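Local atomic coordinates of phospholyase (Arthrobacter aurescens, PDB entry 5G4I), a protein that uses pyridoxal phosphate as cofactor and acts as a phospholyase, probably on ethanolamine phosphate, although it belongs to the class-III aminotransferase family. Residues A[277-282]-A[291-296]; A[246-251]-A[273-278]; A[115-120]-A[308-313]. All blocks are in the same frame, centred on the assembly; numbering follows the deposited sequence.

Interaction 1. Residues A[277-282]-A[291-296]; sequences VTMGKP and AVVTTA. With PLP (pyridoxal-5'-phosphate), chain C.
Met279 places its CG between the backbone N and the carbonyl carbon (chi1 63°), and this brings CG to 3.8 Å from Ala291 CB. The chain then bends at chi3, and CE ends 4.0 Å from Val293 CG2, the two side chains lying oblique to each other. SD also rests near the Ala291 methyl. Val277 and Val293 share this face of the sheet. Thr278 and Val292 point to the other face, where Thr278 OG1 is hydrogen-bonded to Asn124 of helix 120-135. The two strands form an antiparallel beta hairpin. Val277 and Val293 are a hydrogen-bonded pair: Val293 N reaches Val277 O at 2.8 Å, and Val277 N reaches Val293 O at 2.9 Å. Around Met279 and Ala291 the pairing is looser. Met279 N to Ala291 O is a weak bond, and Ala291 N meets Met279 O from above the carbonyl plane. Just beyond the strand, Lys281 bends at chi4 (93°), and its NZ is joined covalently to PLP C4A at 1.4 Å. NZ also makes a weak hydrogen bond to PLP O3 at 2.7 Å. The link is consistent with the internal aldimine of the resting enzyme, which ties the cofactor to the loop leaving the hairpin.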
# COMPACT_ATOMS: atom_id res chain seq x y z
N VAL A 277 -3.11 16.69 -2.77
CA VAL A 277 -1.67 16.48 -3.19
C VAL A 277 -1.26 15.07 -2.75
O VAL A 277 -1.43 14.73 -1.58
CB VAL A 277 -0.71 17.56 -2.60
CG1 VAL A 277 0.69 17.30 -3.09
CG2 VAL A 277 -1.16 18.94 -2.98
N THR A 278 -0.80 14.27 -3.71
CA THR A 278 -0.37 12.87 -3.38
C THR A 278 1.15 12.76 -3.52
O THR A 278 1.80 13.47 -4.27
CB THR A 278 -1.11 11.85 -4.29
OG1 THR A 278 -0.79 12.16 -5.64
CG2 THR A 278 -2.63 11.91 -4.09
N MET A 279 1.73 11.81 -2.78
CA MET A 279 3.20 11.66 -2.74
C MET A 279 3.52 10.19 -2.37
O MET A 279 2.70 9.40 -1.88
CB MET A 279 3.80 12.68 -1.80
CG MET A 279 3.36 12.50 -0.45
SD MET A 279 3.72 13.99 0.66
CE MET A 279 2.97 15.12 0.09
N GLY A 280 4.80 9.85 -2.59
CA GLY A 280 5.32 8.48 -2.34
C GLY A 280 6.83 8.53 -2.64
O GLY A 280 7.56 9.41 -2.16
N LYS A 281 7.29 7.61 -3.50
CA LYS A 281 8.71 7.31 -3.85
C LYS A 281 9.76 7.84 -2.84
O LYS A 281 10.21 7.07 -1.95
CB LYS A 281 8.95 7.52 -5.34
CG LYS A 281 8.37 6.40 -6.23
CD LYS A 281 8.73 6.56 -7.74
CE LYS A 281 8.20 5.41 -8.70
NZ LYS A 281 6.90 5.91 -9.22
N PRO A 282 10.34 9.07 -3.07
CA PRO A 282 11.39 9.52 -2.12
C PRO A 282 11.10 9.59 -0.65
O PRO A 282 12.06 9.76 0.16
CB PRO A 282 11.67 10.99 -2.62
CG PRO A 282 10.33 11.38 -3.19
CD PRO A 282 9.93 10.17 -3.95
N ALA A 291 1.37 9.56 1.01
CA ALA A 291 0.41 10.49 1.70
C ALA A 291 -0.52 11.17 0.72
O ALA A 291 -0.21 11.39 -0.44
CB ALA A 291 1.18 11.59 2.50
N VAL A 292 -1.69 11.61 1.29
CA VAL A 292 -2.61 12.57 0.65
C VAL A 292 -2.66 13.81 1.62
O VAL A 292 -3.03 13.69 2.80
CB VAL A 292 -4.02 11.98 0.54
CG1 VAL A 292 -4.94 13.05 -0.08
CG2 VAL A 292 -4.05 10.70 -0.22
N VAL A 293 -2.23 14.97 1.14
CA VAL A 293 -2.35 16.28 1.86
C VAL A 293 -3.58 17.03 1.30
O VAL A 293 -3.80 17.05 0.06
CB VAL A 293 -1.02 17.07 1.80
CG1 VAL A 293 -1.23 18.55 2.23
CG2 VAL A 293 0.08 16.37 2.58
N THR A 294 -4.43 17.55 2.19
CA THR A 294 -5.72 18.13 1.77
C THR A 294 -6.15 19.23 2.75
O THR A 294 -5.37 19.66 3.63
CB THR A 294 -6.75 17.03 1.48
OG1 THR A 294 -7.89 17.59 0.73
CG2 THR A 294 -7.25 16.35 2.75
N THR A 295 -7.38 19.73 2.52
CA THR A 295 -7.94 20.79 3.33
C THR A 295 -8.67 20.21 4.55
O THR A 295 -9.07 19.05 4.64
CB THR A 295 -8.94 21.61 2.48
OG1 THR A 295 -10.11 20.81 2.20
CG2 THR A 295 -8.36 22.13 1.25
N ALA A 296 -8.87 21.06 5.56
CA ALA A 296 -9.68 20.69 6.72
C ALA A 296 -11.11 20.29 6.38
O ALA A 296 -11.59 19.26 6.88
CB ALA A 296 -9.71 21.84 7.72
N1 PLP C . 2.34 8.22 -9.68
C2 PLP C . 3.55 8.56 -10.20
C2A PLP C . 3.71 9.87 -10.91
C3 PLP C . 4.70 7.64 -10.07
O3 PLP C . 5.92 7.96 -10.59
C4 PLP C . 4.48 6.36 -9.37
C4A PLP C . 5.57 5.37 -9.19
C5 PLP C . 3.12 6.10 -8.84
C6 PLP C . 2.12 7.06 -9.04
C5A PLP C . 2.81 4.82 -8.11
O4P PLP C . 3.75 4.63 -7.06
P PLP C . 3.84 3.22 -6.28
O1P PLP C . 4.61 2.33 -7.23
O2P PLP C . 4.58 3.56 -5.01
O3P PLP C . 2.40 2.83 -6.08

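Interaction 2. Residues A[246-251]-A[273-278]; sequences GLVISD and EPELVT. With PLP (pyridoxal-5'-phosphate), chain C.
Glu275 turns its carboxylate back onto the neighbouring strand. Its OE1 accepts the N-H of Val248 at 2.9 Å, and the donor lies above the carboxylate plane. The bend at chi2 (89°) carries CD over toward Leu247, whose CD2 sits 3.7 Å from Glu275 OE2. OE2 also forms a salt bridge with Arg242. Leu276 fills the next position, with CD1 between Ile249 CG1, at 3.8 Å, and Leu247 CD1. On the other face, Pro274 sets CG 3.9 Å from Ser250 CB, while its CB packs near Val248 CG1. Ser250 OG is hydrogen-bonded to Glu252.

Strand 247-251 and residues 276-278 run parallel, at 20° to each other. They are neighbours in the mixed seven-stranded sheet of the large domain of the fold-type I PLP enzymes. Ser250 takes a backbone bond from Thr278 N and gives one to Leu276 O. The pairing is weaker at the start, where Leu276 N and Glu275 N share Val248 O in two weak bonds.

At the strand's C-terminal end Asp251 extends its CG anti to the backbone N (chi1 177°). Its OD2 lies 2.7 Å from PLP N1, the arrangement usual in this fold. Around it stands a second shell: His148 and Asn124 are both hydrogen-bonded to OD2, and Val253 N to OD1. Thr278 OG1 lies 3.3 Å from Asp251 CA, on the side of the same Asn124.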
# COMPACT_ATOMS: atom_id res chain seq x y z
N GLY A 246 -15.74 19.96 -9.94
CA GLY A 246 -14.62 19.00 -9.70
C GLY A 246 -13.47 19.60 -8.90
O GLY A 246 -13.45 20.81 -8.55
N LEU A 247 -12.45 18.76 -8.63
CA LEU A 247 -11.25 19.09 -7.84
C LEU A 247 -10.00 18.84 -8.67
O LEU A 247 -9.99 18.08 -9.64
CB LEU A 247 -11.16 18.22 -6.55
CG LEU A 247 -12.40 18.24 -5.64
CD1 LEU A 247 -12.27 17.29 -4.45
CD2 LEU A 247 -12.68 19.64 -5.12
N VAL A 248 -8.92 19.44 -8.21
CA VAL A 248 -7.58 19.24 -8.81
C VAL A 248 -6.68 18.43 -7.88
O VAL A 248 -6.54 18.78 -6.68
CB VAL A 248 -6.90 20.60 -9.12
CG1 VAL A 248 -5.46 20.35 -9.66
CG2 VAL A 248 -7.75 21.40 -10.12
N ILE A 249 -6.08 17.34 -8.42
CA ILE A 249 -5.12 16.51 -7.69
C ILE A 249 -3.72 16.72 -8.37
O ILE A 249 -3.55 16.36 -9.54
CB ILE A 249 -5.41 14.99 -7.67
CG1 ILE A 249 -6.83 14.66 -7.11
CG2 ILE A 249 -4.33 14.24 -6.82
CD1 ILE A 249 -7.28 13.26 -7.42
N SER A 250 -2.72 17.21 -7.59
CA SER A 250 -1.30 17.15 -8.06
C SER A 250 -0.65 15.88 -7.54
O SER A 250 -0.52 15.75 -6.28
CB SER A 250 -0.49 18.37 -7.59
OG SER A 250 0.83 18.32 -8.13
N ASP A 251 -0.20 15.02 -8.47
CA ASP A 251 0.55 13.78 -8.12
C ASP A 251 2.04 14.21 -8.09
O ASP A 251 2.61 14.52 -9.12
CB ASP A 251 0.27 12.73 -9.18
CG ASP A 251 1.06 11.44 -8.97
OD1 ASP A 251 2.07 11.47 -8.27
OD2 ASP A 251 0.68 10.41 -9.62
N GLU A 273 -3.40 26.22 -6.78
CA GLU A 273 -3.35 25.60 -5.41
C GLU A 273 -4.32 24.43 -5.47
O GLU A 273 -5.55 24.58 -5.45
CB GLU A 273 -3.75 26.52 -4.26
CG GLU A 273 -3.58 25.80 -2.91
CD GLU A 273 -4.06 26.66 -1.71
OE1 GLU A 273 -3.82 27.90 -1.68
OE2 GLU A 273 -4.70 26.12 -0.77
N PRO A 274 -3.80 23.18 -5.61
CA PRO A 274 -4.68 22.01 -5.60
C PRO A 274 -5.41 21.78 -4.29
O PRO A 274 -4.90 22.13 -3.20
CB PRO A 274 -3.71 20.83 -5.88
CG PRO A 274 -2.46 21.41 -6.19
CD PRO A 274 -2.38 22.81 -5.64
N GLU A 275 -6.58 21.10 -4.35
CA GLU A 275 -7.30 20.65 -3.20
C GLU A 275 -6.68 19.39 -2.53
O GLU A 275 -6.89 19.14 -1.34
CB GLU A 275 -8.78 20.39 -3.42
CG GLU A 275 -9.56 21.63 -3.84
CD GLU A 275 -9.62 21.87 -5.34
OE1 GLU A 275 -8.78 21.42 -6.16
OE2 GLU A 275 -10.58 22.64 -5.79
N LEU A 276 -6.00 18.60 -3.39
CA LEU A 276 -5.44 17.30 -2.97
C LEU A 276 -4.05 17.17 -3.61
O LEU A 276 -3.85 17.51 -4.79
CB LEU A 276 -6.31 16.13 -3.58
CG LEU A 276 -7.74 15.98 -2.91
CD1 LEU A 276 -8.77 15.39 -3.92
CD2 LEU A 276 -7.65 15.18 -1.65
N VAL A 277 -3.11 16.69 -2.77
CA VAL A 277 -1.67 16.48 -3.19
C VAL A 277 -1.26 15.07 -2.75
O VAL A 277 -1.43 14.73 -1.58
CB VAL A 277 -0.71 17.56 -2.60
CG1 VAL A 277 0.69 17.30 -3.09
CG2 VAL A 277 -1.16 18.94 -2.98
N THR A 278 -0.80 14.27 -3.71
CA THR A 278 -0.37 12.87 -3.38
C THR A 278 1.15 12.76 -3.52
O THR A 278 1.80 13.47 -4.27
CB THR A 278 -1.11 11.85 -4.29
OG1 THR A 278 -0.79 12.16 -5.64
CG2 THR A 278 -2.63 11.91 -4.09
N1 PLP C . 2.34 8.22 -9.68
C2 PLP C . 3.55 8.56 -10.20
C2A PLP C . 3.71 9.87 -10.91
C3 PLP C . 4.70 7.64 -10.07
O3 PLP C . 5.92 7.96 -10.59
C4 PLP C . 4.48 6.36 -9.37
C4A PLP C . 5.57 5.37 -9.19
C5 PLP C . 3.12 6.10 -8.84
C6 PLP C . 2.12 7.06 -9.04
C5A PLP C . 2.81 4.82 -8.11
O4P PLP C . 3.75 4.63 -7.06
P PLP C . 3.84 3.22 -6.28
O1P PLP C . 4.61 2.33 -7.23
O2P PLP C . 4.58 3.56 -5.01
O3P PLP C . 2.40 2.83 -6.08

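Interaction 3. Residues A[115-120]-A[308-313]; sequences FLTNSG and FFNTFA. With PLP (pyridoxal-5'-phosphate), chain C; PLP (pyridoxal-5'-phosphate), chain H.
Ala313 presses its methyl against the end of strand 113-117, with CB 3.2 Å from Leu116 O and 4.1 Å from Leu116 CB. This is the tight part of the contact. Beside it Asn118 and Asn310 reach toward each other tip to tip, their amide planes 57° apart. Asn310 holds CG anti to the backbone N (chi1 176°), which puts CG on the side of Asn118. Its ND2 is hydrogen-bonded to Glu122. Its OD1 takes a weak bond from Ala313 N, whose N-H also reaches the Asn310 carbonyl O. The Asn118 amide packs on Phe312 CB, its plane 75° from that of the ring. An alanine at Asn118 would probably leave the Asn310 amide without its facing neighbour and open a gap beside Phe312 CB.

The looser part is at the far end, where Phe115 and Phe308 are partly exposed. They form an offset edge-to-face pair, the edge of Phe115 toward the face of Phe308, with centroids 5.9 Å apart.

Two cofactors flank the contact. Gly120 N, at the start of a helix, gives a hydrogen bond to O2P of PLP (chain C) at 3.2 Å. Thr311 turns to PLP (chain H), held by the second subunit, and grips its O1P with OG1 at 2.7 Å and with N. Each phosphate is thus met from both subunits, so an intact site would probably need the dimer.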
# COMPACT_ATOMS: atom_id res chain seq x y z
N PHE A 115 -3.65 12.47 5.34
CA PHE A 115 -3.88 11.02 5.46
C PHE A 115 -2.54 10.33 5.07
O PHE A 115 -2.05 10.52 3.93
CB PHE A 115 -4.93 10.52 4.47
CG PHE A 115 -6.34 11.06 4.64
CD1 PHE A 115 -6.74 12.20 4.00
CD2 PHE A 115 -7.25 10.36 5.40
CE1 PHE A 115 -8.10 12.66 4.15
CE2 PHE A 115 -8.56 10.79 5.57
CZ PHE A 115 -8.97 11.96 4.93
N LEU A 116 -1.99 9.51 5.93
CA LEU A 116 -0.79 8.76 5.56
C LEU A 116 -1.21 7.39 4.91
O LEU A 116 -2.28 6.82 5.22
CB LEU A 116 0.07 8.53 6.81
CG LEU A 116 0.87 9.76 7.23
CD1 LEU A 116 1.34 9.71 8.69
CD2 LEU A 116 2.09 9.99 6.34
N THR A 117 -0.31 6.87 4.04
CA THR A 117 -0.50 5.58 3.37
C THR A 117 0.88 4.88 3.33
O THR A 117 1.86 5.39 3.90
CB THR A 117 -1.07 5.72 1.93
OG1 THR A 117 -0.03 6.25 1.08
CG2 THR A 117 -2.37 6.54 1.88
N ASN A 118 0.95 3.73 2.62
CA ASN A 118 2.23 2.97 2.53
C ASN A 118 2.86 3.01 1.10
O ASN A 118 3.83 2.32 0.82
CB ASN A 118 2.05 1.54 3.02
CG ASN A 118 1.32 1.45 4.34
OD1 ASN A 118 0.08 1.05 4.36
ND2 ASN A 118 1.90 1.88 5.38
N SER A 119 2.19 3.68 0.15
CA SER A 119 2.65 3.68 -1.27
C SER A 119 2.02 4.87 -2.04
O SER A 119 0.94 5.39 -1.64
CB SER A 119 2.34 2.38 -1.99
OG SER A 119 0.94 2.23 -2.24
N GLY A 120 2.61 5.23 -3.16
CA GLY A 120 1.98 6.24 -4.07
C GLY A 120 0.68 5.73 -4.60
O GLY A 120 -0.31 6.54 -4.74
N PHE A 308 -12.63 5.11 8.07
CA PHE A 308 -11.40 4.90 7.28
C PHE A 308 -10.21 4.60 8.19
O PHE A 308 -9.91 5.37 9.12
CB PHE A 308 -11.08 6.14 6.37
CG PHE A 308 -9.81 5.95 5.54
CD1 PHE A 308 -9.84 5.14 4.44
CD2 PHE A 308 -8.61 6.50 5.98
CE1 PHE A 308 -8.63 4.87 3.73
CE2 PHE A 308 -7.41 6.19 5.31
CZ PHE A 308 -7.45 5.39 4.22
N PHE A 309 -9.44 3.54 7.83
CA PHE A 309 -8.28 3.11 8.66
C PHE A 309 -7.33 2.33 7.73
O PHE A 309 -7.80 1.39 7.05
CB PHE A 309 -8.74 2.29 9.91
CG PHE A 309 -7.63 1.86 10.85
CD1 PHE A 309 -6.86 2.79 11.53
CD2 PHE A 309 -7.25 0.55 10.86
CE1 PHE A 309 -5.74 2.40 12.31
CE2 PHE A 309 -6.19 0.09 11.74
CZ PHE A 309 -5.43 1.01 12.42
N ASN A 310 -6.02 2.60 7.83
CA ASN A 310 -4.91 1.94 7.15
C ASN A 310 -3.98 1.47 8.27
O ASN A 310 -3.40 2.30 8.97
CB ASN A 310 -4.33 2.94 6.16
CG ASN A 310 -3.12 2.46 5.44
OD1 ASN A 310 -2.27 1.74 6.01
ND2 ASN A 310 -2.99 2.86 4.17
N THR A 311 -3.82 0.16 8.44
CA THR A 311 -3.18 -0.38 9.65
C THR A 311 -1.73 0.04 9.80
O THR A 311 -1.26 0.36 10.92
CB THR A 311 -3.26 -1.93 9.68
OG1 THR A 311 -4.63 -2.36 9.59
CG2 THR A 311 -2.65 -2.52 10.98
N PHE A 312 -0.94 -0.03 8.73
CA PHE A 312 0.50 0.30 8.80
C PHE A 312 0.76 1.82 8.66
O PHE A 312 1.82 2.28 9.08
CB PHE A 312 1.29 -0.44 7.69
CG PHE A 312 1.26 -1.97 7.78
CD1 PHE A 312 1.54 -2.63 8.96
CD2 PHE A 312 1.09 -2.70 6.61
CE1 PHE A 312 1.59 -4.03 8.98
CE2 PHE A 312 1.14 -4.09 6.62
CZ PHE A 312 1.39 -4.76 7.83
N ALA A 313 -0.23 2.59 8.17
CA ALA A 313 0.05 4.00 7.93
C ALA A 313 0.33 4.76 9.21
O ALA A 313 -0.41 4.57 10.23
CB ALA A 313 -1.11 4.65 7.22
N1 PLP C . 2.34 8.22 -9.68
C2 PLP C . 3.55 8.56 -10.20
C2A PLP C . 3.71 9.87 -10.91
C3 PLP C . 4.70 7.64 -10.07
O3 PLP C . 5.92 7.96 -10.59
C4 PLP C . 4.48 6.36 -9.37
C4A PLP C . 5.57 5.37 -9.19
C5 PLP C . 3.12 6.10 -8.84
C6 PLP C . 2.12 7.06 -9.04
C5A PLP C . 2.81 4.82 -8.11
O4P PLP C . 3.75 4.63 -7.06
P PLP C . 3.84 3.22 -6.28
O1P PLP C . 4.61 2.33 -7.23
O2P PLP C . 4.58 3.56 -5.01
O3P PLP C . 2.40 2.83 -6.08
N1 PLP H . -8.34 -8.15 5.78
C2 PLP H . -8.47 -8.45 7.03
C2A PLP H . -9.24 -9.72 7.41
C3 PLP H . -7.93 -7.53 8.07
O3 PLP H . -7.99 -7.87 9.41
C4 PLP H . -7.21 -6.30 7.70
C4A PLP H . -6.50 -5.44 8.70
C5 PLP H . -7.18 -6.06 6.28
C6 PLP H . -7.74 -7.02 5.37
C5A PLP H . -6.56 -4.72 5.78
O4P PLP H . -5.18 -4.64 6.02
P PLP H . -4.58 -3.11 5.89
O1P PLP H . -5.14 -2.15 6.94
O2P PLP H . -3.08 -3.50 5.98
O3P PLP H . -4.68 -2.62 4.51

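All three contacts reach one sheet, in which strands 113-117, 290-294, 276-279 and 247-251 lie in that order; interaction 3 does so through strand 113-117 alone. Interactions 1 and 2 share Val277 and Thr278, and their centres are 9 Å apart. Thr294 OG1 lies 2.8 Å from Glu275 O, a probable hydrogen bond between them. Interaction 3 joins interaction 1 on its other side, with Val292 N 2.9 Å from Phe115 O and centres 11 Å apart. Interactions 2 and 3 do not touch. Each meets PLP (chain C) at a different place: C4A, the ring nitrogen and the phosphate. Interaction 3 also reaches the second subunit's cofactor, so it links both sites of the dimer.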